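PDB 2RCY: pyrroline carboxylate reductase from Plasmodium falciparum, which probably catalyses the NADPH-dependent reduction of pyrroline-5-carboxylate to proline, and is seen here with NADP bound. Local coordinates for residues E3-G8 and N27-E32; F35-S40 and S50-L55; I126-K131 and K157-A162. One frame throughout, in Å; residues are numbered along the deposited sequence.

Interaction 1. Residues E3-G8 and N27-E32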
loop_
_atom_site.group_PDB
_atom_site.type_symbol
_atom_site.label_atom_id
_atom_site.label_comp_id
_atom_site.label_asym_id
_atom_site.label_seq_id
_atom_site.Cartn_x
_atom_site.Cartn_y
_atom_site.Cartn_z
ATOM N N GLU A 3 -26.301 -43.781 29.125
ATOM C CA GLU A 3 -27.134 -44.419 28.106
ATOM C C GLU A 3 -28.624 -44.120 28.280
ATOM O O GLU A 3 -29.393 -44.213 27.322
ATOM C CB GLU A 3 -26.902 -45.936 28.100
ATOM C CG GLU A 3 -25.453 -46.368 27.851
ATOM C CD GLU A 3 -24.572 -46.300 29.096
ATOM O OE1 GLU A 3 -25.100 -46.090 30.210
ATOM O OE2 GLU A 3 -23.342 -46.459 28.958
ATOM N N ASN A 4 -29.019 -43.754 29.498
ATOM C CA ASN A 4 -30.427 -43.525 29.831
ATOM C C ASN A 4 -30.940 -42.102 29.625
ATOM O O ASN A 4 -32.127 -41.907 29.356
ATOM C CB ASN A 4 -30.720 -43.976 31.263
ATOM C CG ASN A 4 -30.802 -45.481 31.393
ATOM O OD1 ASN A 4 -31.466 -46.152 30.602
ATOM N ND2 ASN A 4 -30.128 -46.020 32.399
ATOM N N ILE A 5 -30.055 -41.116 29.760
ATOM C CA ILE A 5 -30.447 -39.711 29.610
ATOM C C ILE A 5 -30.799 -39.369 28.164
ATOM O O ILE A 5 -30.201 -39.895 27.223
ATOM C CB ILE A 5 -29.383 -38.715 30.147
ATOM C CG1 ILE A 5 -28.039 -38.903 29.439
ATOM C CG2 ILE A 5 -29.242 -38.840 31.663
ATOM C CD1 ILE A 5 -27.376 -37.606 29.037
ATOM N N LYS A 6 -31.781 -38.489 28.004
ATOM C CA LYS A 6 -32.282 -38.121 26.688
ATOM C C LYS A 6 -31.686 -36.790 26.241
ATOM O O LYS A 6 -31.807 -35.777 26.936
ATOM C CB LYS A 6 -33.812 -38.070 26.695
ATOM C CG LYS A 6 -34.462 -39.342 27.224
ATOM C CD LYS A 6 -35.924 -39.122 27.569
ATOM C CE LYS A 6 -36.456 -40.228 28.468
ATOM N NZ LYS A 6 -35.865 -40.171 29.838
ATOM N N LEU A 7 -31.030 -36.812 25.083
ATOM C CA LEU A 7 -30.378 -35.633 24.528
ATOM C C LEU A 7 -31.241 -35.036 23.422
ATOM O O LEU A 7 -31.696 -35.750 22.525
ATOM C CB LEU A 7 -28.995 -36.002 23.977
ATOM C CG LEU A 7 -27.774 -35.150 24.345
ATOM C CD1 LEU A 7 -26.575 -35.557 23.498
ATOM C CD2 LEU A 7 -28.033 -33.662 24.200
ATOM N N GLY A 8 -31.464 -33.726 23.493
ATOM C CA GLY A 8 -32.291 -33.028 22.513
ATOM C C GLY A 8 -31.565 -31.897 21.812
ATOM O O GLY A 8 -30.936 -31.059 22.458
ATOM N N ASN A 27 -21.255 -43.508 20.450
ATOM C CA ASN A 27 -21.995 -44.488 21.255
ATOM C C ASN A 27 -21.749 -44.392 22.765
ATOM O O ASN A 27 -21.071 -45.237 23.360
ATOM C CB ASN A 27 -21.778 -45.918 20.737
ATOM C CG ASN A 27 -22.547 -46.198 19.457
ATOM O OD1 ASN A 27 -22.217 -45.676 18.391
ATOM N ND2 ASN A 27 -23.577 -47.033 19.556
ATOM N N ILE A 28 -22.293 -43.337 23.361
ATOM C CA ILE A 28 -22.301 -43.153 24.812
ATOM C C ILE A 28 -23.747 -43.069 25.301
ATOM O O ILE A 28 -24.041 -43.344 26.466
ATOM C CB ILE A 28 -21.517 -41.890 25.250
ATOM C CG1 ILE A 28 -21.831 -40.702 24.331
ATOM C CG2 ILE A 28 -20.020 -42.177 25.272
ATOM C CD1 ILE A 28 -21.582 -39.348 24.958
ATOM N N ILE A 29 -24.634 -42.677 24.389
ATOM C CA ILE A 29 -26.069 -42.615 24.642
ATOM C C ILE A 29 -26.785 -43.416 23.554
ATOM O O ILE A 29 -26.392 -43.372 22.386
ATOM C CB ILE A 29 -26.593 -41.153 24.653
ATOM C CG1 ILE A 29 -25.720 -40.263 25.547
ATOM C CG2 ILE A 29 -28.049 -41.105 25.110
ATOM C CD1 ILE A 29 -25.873 -38.773 25.298
ATOM N N LYS A 30 -27.826 -44.145 23.946
ATOM C CA LYS A 30 -28.588 -44.993 23.026
ATOM C C LYS A 30 -29.251 -44.193 21.905
ATOM O O LYS A 30 -29.706 -43.068 22.120
ATOM C CB LYS A 30 -29.633 -45.808 23.792
ATOM C CG LYS A 30 -29.038 -46.883 24.685
ATOM C CD LYS A 30 -30.051 -47.396 25.688
ATOM C CE LYS A 30 -29.419 -48.416 26.621
ATOM N NZ LYS A 30 -30.313 -48.761 27.757
ATOM N N LYS A 31 -29.298 -44.793 20.715
ATOM C CA LYS A 31 -29.853 -44.158 19.517
ATOM C C LYS A 31 -31.286 -43.665 19.708
ATOM O O LYS A 31 -31.667 -42.622 19.174
ATOM C CB LYS A 31 -29.784 -45.119 18.327
ATOM N N GLU A 32 -32.070 -44.418 20.477
ATOM C CA GLU A 32 -33.463 -44.067 20.764
ATOM C C GLU A 32 -33.603 -42.965 21.820
ATOM O O GLU A 32 -34.717 -42.580 22.181
ATOM C CB GLU A 32 -34.282 -45.310 21.155
ATOM C CG GLU A 32 -33.646 -46.219 22.214
ATOM C CD GLU A 32 -32.690 -47.253 21.628
ATOM O OE1 GLU A 32 -31.932 -47.866 22.410
ATOM O OE2 GLU A 32 -32.693 -47.457 20.393
HETATM O O HOH W 1 -22.197 -43.655 28.404
#
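Ile28 O accepts a hydrogen bond from a water at 2.7 Å, and the same water donates to Glu3 OE2 at 3.1 Å. This bridge is the polar link between the two segments, since no direct hydrogen bond joins them. In Glu3 the bend at chi2 (81°) turns CD toward the water side, and CG itself packs on Ile28 O. Next to it, the extended Lys30 chain passes Glu3: Lys30 CD lies 3.6 Å from Glu3 O and Lys30 CE 3.8 Å from Glu3 CB. The Lys30 side chain then runs beside that of Asn4, pointing the same way. Its ammonium and Glu3 OE1 are not in contact, so any attraction between them is probably weak and long-range. Residues 3-8 lead into the first strand of the Rossmann fold, and 27-32 form the loop after helix 14-26, before strand 34-37. The contact therefore lies on the loop of a beta-alpha-beta crossover, with the Leu7 side chain about 14 Å from the bound NADP. Deeper in, Ile29 splits its branches between backbone and side chains. Ile29 CG2 comes close to the carbonyl at Ile5 O, 3.2 Å away. The other branch ends in Ile29 CD1, which meets Leu7 CD1 at 3.8 Å, the two side chains crossing at about a right angle, and Ile5 CD1 at 4.2 Å. Leu7 also packs on Ile23 of the helix and on Ile61 and Val63 of strand 61-64, while Asn33 ND2 donates to Glu3 O.

Interaction 2. Residues F35-S40 and S50-L55. With NAP (NADP nicotinamide-adenine-dinucleotide phosphate), chain G.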
loop_
_atom_site.group_PDB
_atom_site.type_symbol
_atom_site.label_atom_id
_atom_site.label_comp_id
_atom_site.label_asym_id
_atom_site.label_seq_id
_atom_site.Cartn_x
_atom_site.Cartn_y
_atom_site.Cartn_z
ATOM N N PHE A 35 -32.700 -36.977 20.244
ATOM C CA PHE A 35 -33.852 -36.308 19.635
ATOM C C PHE A 35 -33.475 -34.964 19.016
ATOM O O PHE A 35 -32.441 -34.383 19.356
ATOM C CB PHE A 35 -34.969 -36.110 20.669
ATOM C CG PHE A 35 -35.409 -37.381 21.345
ATOM C CD1 PHE A 35 -34.877 -37.747 22.579
ATOM C CD2 PHE A 35 -36.360 -38.208 20.754
ATOM C CE1 PHE A 35 -35.281 -38.921 23.211
ATOM C CE2 PHE A 35 -36.771 -39.383 21.377
ATOM C CZ PHE A 35 -36.231 -39.739 22.609
ATOM N N TYR A 36 -34.321 -34.478 18.107
ATOM C CA TYR A 36 -34.119 -33.180 17.462
ATOM C C TYR A 36 -35.430 -32.554 16.980
ATOM O O TYR A 36 -36.425 -33.254 16.771
ATOM C CB TYR A 36 -33.133 -33.302 16.289
ATOM C CG TYR A 36 -33.770 -33.678 14.966
ATOM C CD1 TYR A 36 -34.064 -35.008 14.662
ATOM C CD2 TYR A 36 -34.077 -32.702 14.015
ATOM C CE1 TYR A 36 -34.651 -35.354 13.446
ATOM C CE2 TYR A 36 -34.662 -33.037 12.798
ATOM C CZ TYR A 36 -34.946 -34.364 12.520
ATOM O OH TYR A 36 -35.524 -34.700 11.318
ATOM N N TYR A 37 -35.417 -31.232 16.810
ATOM C CA TYR A 37 -36.485 -30.522 16.104
ATOM C C TYR A 37 -35.935 -29.460 15.156
ATOM O O TYR A 37 -34.956 -28.778 15.463
ATOM C CB TYR A 37 -37.498 -29.886 17.069
ATOM C CG TYR A 37 -38.443 -28.912 16.381
ATOM C CD1 TYR A 37 -39.527 -29.369 15.631
ATOM C CD2 TYR A 37 -38.232 -27.534 16.455
ATOM C CE1 TYR A 37 -40.383 -28.479 14.987
ATOM C CE2 TYR A 37 -39.082 -26.638 15.817
ATOM C CZ TYR A 37 -40.155 -27.117 15.085
ATOM O OH TYR A 37 -40.997 -26.233 14.453
ATOM N N GLY A 38 -36.589 -29.335 14.004
ATOM C CA GLY A 38 -36.347 -28.253 13.058
ATOM C C GLY A 38 -37.629 -27.945 12.303
ATOM O O GLY A 38 -38.539 -28.778 12.271
ATOM N N PRO A 39 -37.718 -26.747 11.692
ATOM C CA PRO A 39 -38.889 -26.382 10.886
ATOM C C PRO A 39 -39.055 -27.284 9.660
ATOM O O PRO A 39 -40.125 -27.310 9.051
ATOM C CB PRO A 39 -38.589 -24.940 10.458
ATOM C CG PRO A 39 -37.113 -24.800 10.577
ATOM C CD PRO A 39 -36.720 -25.664 11.729
ATOM N N SER A 40 -37.991 -28.007 9.317
ATOM C CA SER A 40 -38.017 -29.017 8.267
ATOM C C SER A 40 -37.267 -30.261 8.734
ATOM O O SER A 40 -36.221 -30.155 9.379
ATOM C CB SER A 40 -37.389 -28.476 6.983
ATOM O OG SER A 40 -38.119 -27.370 6.484
ATOM N N SER A 50 -41.947 -33.138 17.604
ATOM C CA SER A 50 -42.929 -32.194 17.058
ATOM C C SER A 50 -42.587 -30.713 17.251
ATOM O O SER A 50 -42.878 -29.891 16.379
ATOM C CB SER A 50 -44.319 -32.493 17.628
ATOM O OG SER A 50 -45.319 -31.741 16.962
ATOM N N SER A 51 -41.979 -30.379 18.389
ATOM C CA SER A 51 -41.604 -28.997 18.699
ATOM C C SER A 51 -40.432 -28.926 19.680
ATOM O O SER A 51 -40.029 -29.942 20.251
ATOM C CB SER A 51 -42.806 -28.226 19.260
ATOM O OG SER A 51 -43.243 -28.775 20.491
ATOM N N ASN A 52 -39.892 -27.721 19.864
ATOM C CA ASN A 52 -38.837 -27.474 20.846
ATOM C C ASN A 52 -39.332 -27.629 22.280
ATOM O O ASN A 52 -38.581 -28.057 23.158
ATOM C CB ASN A 52 -38.237 -26.077 20.658
ATOM C CG ASN A 52 -37.387 -25.961 19.404
ATOM O OD1 ASN A 52 -37.416 -24.939 18.720
ATOM N ND2 ASN A 52 -36.622 -27.005 19.100
ATOM N N GLU A 53 -40.595 -27.273 22.503
ATOM C CA GLU A 53 -41.229 -27.360 23.819
ATOM C C GLU A 53 -41.404 -28.809 24.261
ATOM O O GLU A 53 -41.130 -29.150 25.413
ATOM C CB GLU A 53 -42.587 -26.648 23.817
ATOM C CG GLU A 53 -42.521 -25.135 23.602
ATOM C CD GLU A 53 -42.582 -24.721 22.135
ATOM O OE1 GLU A 53 -42.257 -25.542 21.249
ATOM O OE2 GLU A 53 -42.957 -23.560 21.868
ATOM N N GLU A 54 -41.867 -29.649 23.338
ATOM C CA GLU A 54 -42.036 -31.079 23.591
ATOM C C GLU A 54 -40.690 -31.798 23.649
ATOM O O GLU A 54 -40.569 -32.851 24.280
ATOM C CB GLU A 54 -42.944 -31.707 22.533
ATOM C CG GLU A 54 -44.425 -31.412 22.747
ATOM C CD GLU A 54 -45.252 -31.591 21.488
ATOM O OE1 GLU A 54 -44.905 -30.983 20.452
ATOM O OE2 GLU A 54 -46.261 -32.327 21.539
ATOM N N LEU A 55 -39.687 -31.222 22.988
ATOM C CA LEU A 55 -38.310 -31.699 23.077
ATOM C C LEU A 55 -37.729 -31.387 24.456
ATOM O O LEU A 55 -37.059 -32.227 25.053
ATOM C CB LEU A 55 -37.451 -31.071 21.972
ATOM C CG LEU A 55 -35.962 -31.425 21.859
ATOM C CD1 LEU A 55 -35.517 -31.366 20.411
ATOM C CD2 LEU A 55 -35.096 -30.512 22.722
HETATM P PA NAP G . -27.478 -23.108 10.320
HETATM O O1A NAP G . -26.809 -24.125 9.431
HETATM O O2A NAP G . -28.289 -21.998 9.694
HETATM O O5B NAP G . -28.374 -23.902 11.397
HETATM C C5B NAP G . -29.592 -23.383 11.926
HETATM C C4B NAP G . -30.631 -24.495 11.881
HETATM O O4B NAP G . -31.685 -24.246 12.814
HETATM C C3B NAP G . -31.267 -24.609 10.503
HETATM O O3B NAP G . -31.004 -25.909 9.966
HETATM C C2B NAP G . -32.756 -24.406 10.717
HETATM O O2B NAP G . -33.534 -25.363 9.999
HETATM C C1B NAP G . -32.944 -24.572 12.220
HETATM N N9A NAP G . -34.010 -23.702 12.787
HETATM C C8A NAP G . -34.454 -22.533 12.296
HETATM N N7A NAP G . -35.427 -22.052 13.101
HETATM C C5A NAP G . -35.589 -22.931 14.110
HETATM C C6A NAP G . -36.425 -22.974 15.222
HETATM N N6A NAP G . -37.313 -21.977 15.455
HETATM N N1A NAP G . -36.342 -24.023 16.073
HETATM C C2A NAP G . -35.467 -25.019 15.857
HETATM N N3A NAP G . -34.651 -25.000 14.792
HETATM C C4A NAP G . -34.691 -23.968 13.907
HETATM O O3 NAP G . -26.365 -22.437 11.269
HETATM P PN NAP G . -25.209 -23.311 11.970
HETATM O O1N NAP G . -23.919 -23.043 11.236
HETATM O O2N NAP G . -25.693 -24.730 12.153
HETATM O O5D NAP G . -25.068 -22.623 13.414
HETATM C C5D NAP G . -26.030 -22.807 14.449
HETATM C C4D NAP G . -25.427 -22.338 15.769
HETATM O O4D NAP G . -24.229 -23.065 16.049
HETATM C C3D NAP G . -25.058 -20.860 15.743
HETATM O O3D NAP G . -25.616 -20.232 16.899
HETATM C C2D NAP G . -23.540 -20.819 15.788
HETATM O O2D NAP G . -23.048 -19.751 16.604
HETATM C C1D NAP G . -23.166 -22.166 16.385
HETATM N N1N NAP G . -21.872 -22.670 15.908
HETATM C C2N NAP G . -21.696 -22.998 14.615
HETATM C C3N NAP G . -20.470 -23.486 14.169
HETATM C C7N NAP G . -20.285 -23.858 12.728
HETATM O O7N NAP G . -21.264 -23.665 11.846
HETATM N N7N NAP G . -19.204 -24.376 12.353
HETATM C C4N NAP G . -19.419 -23.632 15.075
HETATM C C5N NAP G . -19.624 -23.287 16.406
HETATM C C6N NAP G . -20.873 -22.806 16.797
HETATM P P2B NAP G . -33.905 -25.173 8.440
HETATM O O1X NAP G . -35.034 -26.155 8.223
HETATM O O2X NAP G . -34.307 -23.722 8.308
HETATM O O3X NAP G . -32.636 -25.535 7.706
#
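Tyr37 packs its ring against the N-terminal end of helix 52-58 in a CH-pi contact, at the end of strand 34-37 where the adenosine half of NADP binds. Ser51 CA stands over one ring face, 3.9 Å from the centroid of the Tyr37 ring and 17° off its normal. CG of Tyr37 is anti to the backbone N (chi1 168°), which sets CG off the strand on the helix side; the ring then lies against Ser51. Ser50 O approaches obliquely, 3.2 Å from Tyr37 CE1. On the opposite face Pro39 N lies above the plane, offset toward the rim. The side chain of Asn52 crosses the ring at about a right angle, with Asn52 CG 3.4 Å from Tyr37 CD2, and extends toward the adenine. Strand 34-37 is the second strand of the Rossmann fold, followed by the loop that receives the adenosine ribose and its 2'-phosphate. Tyr37 CD2 comes within 3.8 Å of NAP C2A, and Ser40 CB lies 3.5 Å from NAP O1X of that phosphate. Asn52 is also predicted to bind the reduced cofactor. Ser51 is the N-cap of the helix: Glu54 N donates to Ser51 OG at an N-H...O angle of 163°. Ser51 OG in turn donates to Glu54 OE1 at 2.8 Å, meeting that oxygen on its anti side. One turn in, Leu55 points at the strand backbone, its CD1 resting 3.6 Å from Tyr37 N. On the face of the strand turned away from the helix, Tyr36 OH bonds to Lys42 N, and the Tyr36 ring packs edge-to-face with Tyr48.

Interaction 3. Residues I126-K131 and K157-A162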
loop_
_atom_site.group_PDB
_atom_site.type_symbol
_atom_site.label_atom_id
_atom_site.label_comp_id
_atom_site.label_asym_id
_atom_site.label_seq_id
_atom_site.Cartn_x
_atom_site.Cartn_y
_atom_site.Cartn_z
ATOM N N ILE A 126 -14.659 -25.768 24.094
ATOM C CA ILE A 126 -14.435 -24.973 25.303
ATOM C C ILE A 126 -15.781 -24.650 25.939
ATOM O O ILE A 126 -16.770 -24.437 25.231
ATOM C CB ILE A 126 -13.635 -23.655 25.047
ATOM C CG1 ILE A 126 -14.269 -22.794 23.933
ATOM C CG2 ILE A 126 -12.148 -23.953 24.826
ATOM C CD1 ILE A 126 -13.872 -23.146 22.499
ATOM N N TYR A 127 -15.828 -24.627 27.269
ATOM C CA TYR A 127 -17.084 -24.339 27.962
ATOM C C TYR A 127 -16.943 -23.584 29.275
ATOM O O TYR A 127 -15.890 -23.600 29.919
ATOM C CB TYR A 127 -17.917 -25.619 28.160
ATOM C CG TYR A 127 -17.590 -26.426 29.403
ATOM C CD1 TYR A 127 -18.363 -26.308 30.557
ATOM C CD2 TYR A 127 -16.517 -27.317 29.418
ATOM C CE1 TYR A 127 -18.072 -27.051 31.698
ATOM C CE2 TYR A 127 -16.219 -28.066 30.552
ATOM C CZ TYR A 127 -16.998 -27.927 31.688
ATOM O OH TYR A 127 -16.705 -28.665 32.814
ATOM N N CYS A 128 -18.028 -22.912 29.644
ATOM C CA CYS A 128 -18.177 -22.271 30.940
ATOM C C CYS A 128 -19.625 -22.477 31.378
ATOM O O CYS A 128 -20.498 -22.751 30.549
ATOM C CB CYS A 128 -17.844 -20.781 30.849
ATOM S SG CYS A 128 -18.852 -19.860 29.667
ATOM N N SER A 129 -19.876 -22.353 32.677
ATOM C CA SER A 129 -21.204 -22.608 33.222
ATOM C C SER A 129 -21.576 -21.613 34.315
ATOM O O SER A 129 -20.703 -20.995 34.927
ATOM C CB SER A 129 -21.286 -24.040 33.753
ATOM O OG SER A 129 -20.310 -24.272 34.752
ATOM N N ASN A 130 -22.878 -21.464 34.553
ATOM C CA ASN A 130 -23.371 -20.545 35.578
ATOM C C ASN A 130 -23.266 -21.112 36.998
ATOM O O ASN A 130 -22.605 -22.132 37.225
ATOM C CB ASN A 130 -24.802 -20.075 35.256
ATOM C CG ASN A 130 -25.845 -21.181 35.392
ATOM O OD1 ASN A 130 -25.520 -22.363 35.494
ATOM N ND2 ASN A 130 -27.114 -20.788 35.386
ATOM N N LYS A 131 -23.918 -20.437 37.942
ATOM C CA LYS A 131 -23.878 -20.803 39.355
ATOM C C LYS A 131 -24.596 -22.128 39.639
ATOM O O LYS A 131 -24.215 -22.860 40.554
ATOM C CB LYS A 131 -24.489 -19.675 40.194
ATOM C CG LYS A 131 -24.070 -19.665 41.656
ATOM C CD LYS A 131 -24.694 -18.489 42.394
ATOM N N LYS A 157 -14.914 -14.988 30.231
ATOM C CA LYS A 157 -14.289 -13.876 29.511
ATOM C C LYS A 157 -13.338 -14.341 28.401
ATOM O O LYS A 157 -13.025 -13.574 27.487
ATOM C CB LYS A 157 -13.577 -12.923 30.482
ATOM C CG LYS A 157 -12.340 -13.499 31.174
ATOM C CD LYS A 157 -11.641 -12.465 32.064
ATOM C CE LYS A 157 -11.013 -11.321 31.262
ATOM N NZ LYS A 157 -9.946 -11.780 30.323
ATOM N N ASP A 158 -12.894 -15.595 28.485
ATOM C CA ASP A 158 -11.994 -16.183 27.492
ATOM C C ASP A 158 -12.735 -16.921 26.373
ATOM O O ASP A 158 -12.107 -17.448 25.452
ATOM C CB ASP A 158 -11.001 -17.135 28.168
ATOM C CG ASP A 158 -9.964 -16.412 29.007
ATOM O OD1 ASP A 158 -9.873 -15.168 28.932
ATOM O OD2 ASP A 158 -9.230 -17.098 29.749
HETATM N N MSE A 159 -14.064 -16.953 26.454
HETATM C CA MSE A 159 -14.888 -17.691 25.493
HETATM C C MSE A 159 -14.875 -17.092 24.091
HETATM O O MSE A 159 -15.002 -17.815 23.102
HETATM C CB MSE A 159 -16.330 -17.796 25.989
HETATM C CG MSE A 159 -16.557 -18.817 27.097
HETATM SE SE MSE A 159 -16.468 -20.677 26.497
HETATM C CE MSE A 159 -17.920 -20.691 25.201
ATOM N N ASP A 160 -14.724 -15.772 24.012
ATOM C CA ASP A 160 -14.771 -15.056 22.739
ATOM C C ASP A 160 -13.537 -15.313 21.872
ATOM O O ASP A 160 -13.662 -15.560 20.672
ATOM C CB ASP A 160 -14.975 -13.557 22.975
ATOM C CG ASP A 160 -16.220 -13.261 23.797
ATOM O OD1 ASP A 160 -17.342 -13.509 23.305
ATOM O OD2 ASP A 160 -16.074 -12.773 24.937
ATOM N N ILE A 161 -12.355 -15.260 22.488
ATOM C CA ILE A 161 -11.103 -15.579 21.794
ATOM C C ILE A 161 -11.001 -17.078 21.469
ATOM O O ILE A 161 -10.499 -17.457 20.408
ATOM C CB ILE A 161 -9.837 -15.050 22.559
ATOM C CG1 ILE A 161 -8.536 -15.444 21.844
ATOM C CG2 ILE A 161 -9.814 -15.520 24.010
ATOM C CD1 ILE A 161 -8.353 -14.806 20.487
ATOM N N ALA A 162 -11.494 -17.916 22.379
ATOM C CA ALA A 162 -11.505 -19.363 22.175
ATOM C C ALA A 162 -12.414 -19.763 21.012
ATOM O O ALA A 162 -12.087 -20.675 20.256
ATOM C CB ALA A 162 -11.916 -20.073 23.447
#
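Ile126 and Cys128 turn their side chains toward the start of helix 159-167, where Met159, modelled as selenomethionine, and Ala162 receive them. Ile126 CG1 sits 3.6 Å from Ala162 CB and 4.0 Å from Met159 SE, so one methylene touches both helix residues, and Ile126 CD1 also touches Ala162 CB. The Ile126 and Met159 side chains slide past each other in opposite directions. At the other end, Cys128 SG meets Met159 CG at 3.6 Å. Between them Met159 SE lies over the strand backbone, 4.0 Å from Tyr127 CA, and Met159 CE reaches to 3.9 Å from Ile126 O. The bends of the Met159 chain explain this: chi2 (-72°) sets SE over the strand, and chi3 (-61°) brings CE near Ile126 O. Strand alternation sends Tyr127 to the other side of the sheet, against helix 135-146. In the next shell, Trp111 and Met113 of the antiparallel neighbouring strand 108-113 touch Met159, and Ile154 packs on Ile126, Met159 and Ala162. Ala162 N donates to Asp158 O, and Asp160 OD1 is bonded to Ser257 OG of helix 242-260. The contact thus seats helix 159-167, which belongs to the dimerisation family region, on strand 123-129, next to the outermost strand 149-153 of the mixed sheet. The second subunit comes close too, its Leu197 packing on Ile126. All five touching residues are buried, and no hydrogen bond or salt bridge crosses between the segments; side chains meet through carbon, sulfur and selenium, Met159 also lies on the strand backbone, and the fit rests on shape and dispersion.

Interactions 1 and 2 lie on adjacent strands of one sheet and touch: Leu7 O and Phe35 N are 2.8 Å apart, a probable hydrogen bond, and Leu55 CD2 packs on Gly8 CA. Both are partly buried. Interaction 1 joins an apolar interior to a water-bridged, charged surface, whereas interaction 2 sets an aromatic ring on a capped helix start beside the cofactor. Interaction 3 reaches the same sheet but stands apart, its nearest atoms about 14 Å from interaction 1 and about 18 Å from interaction 2. It is wholly buried and apolar, close to a subunit interface, while no other chain of the assembly touches the first two.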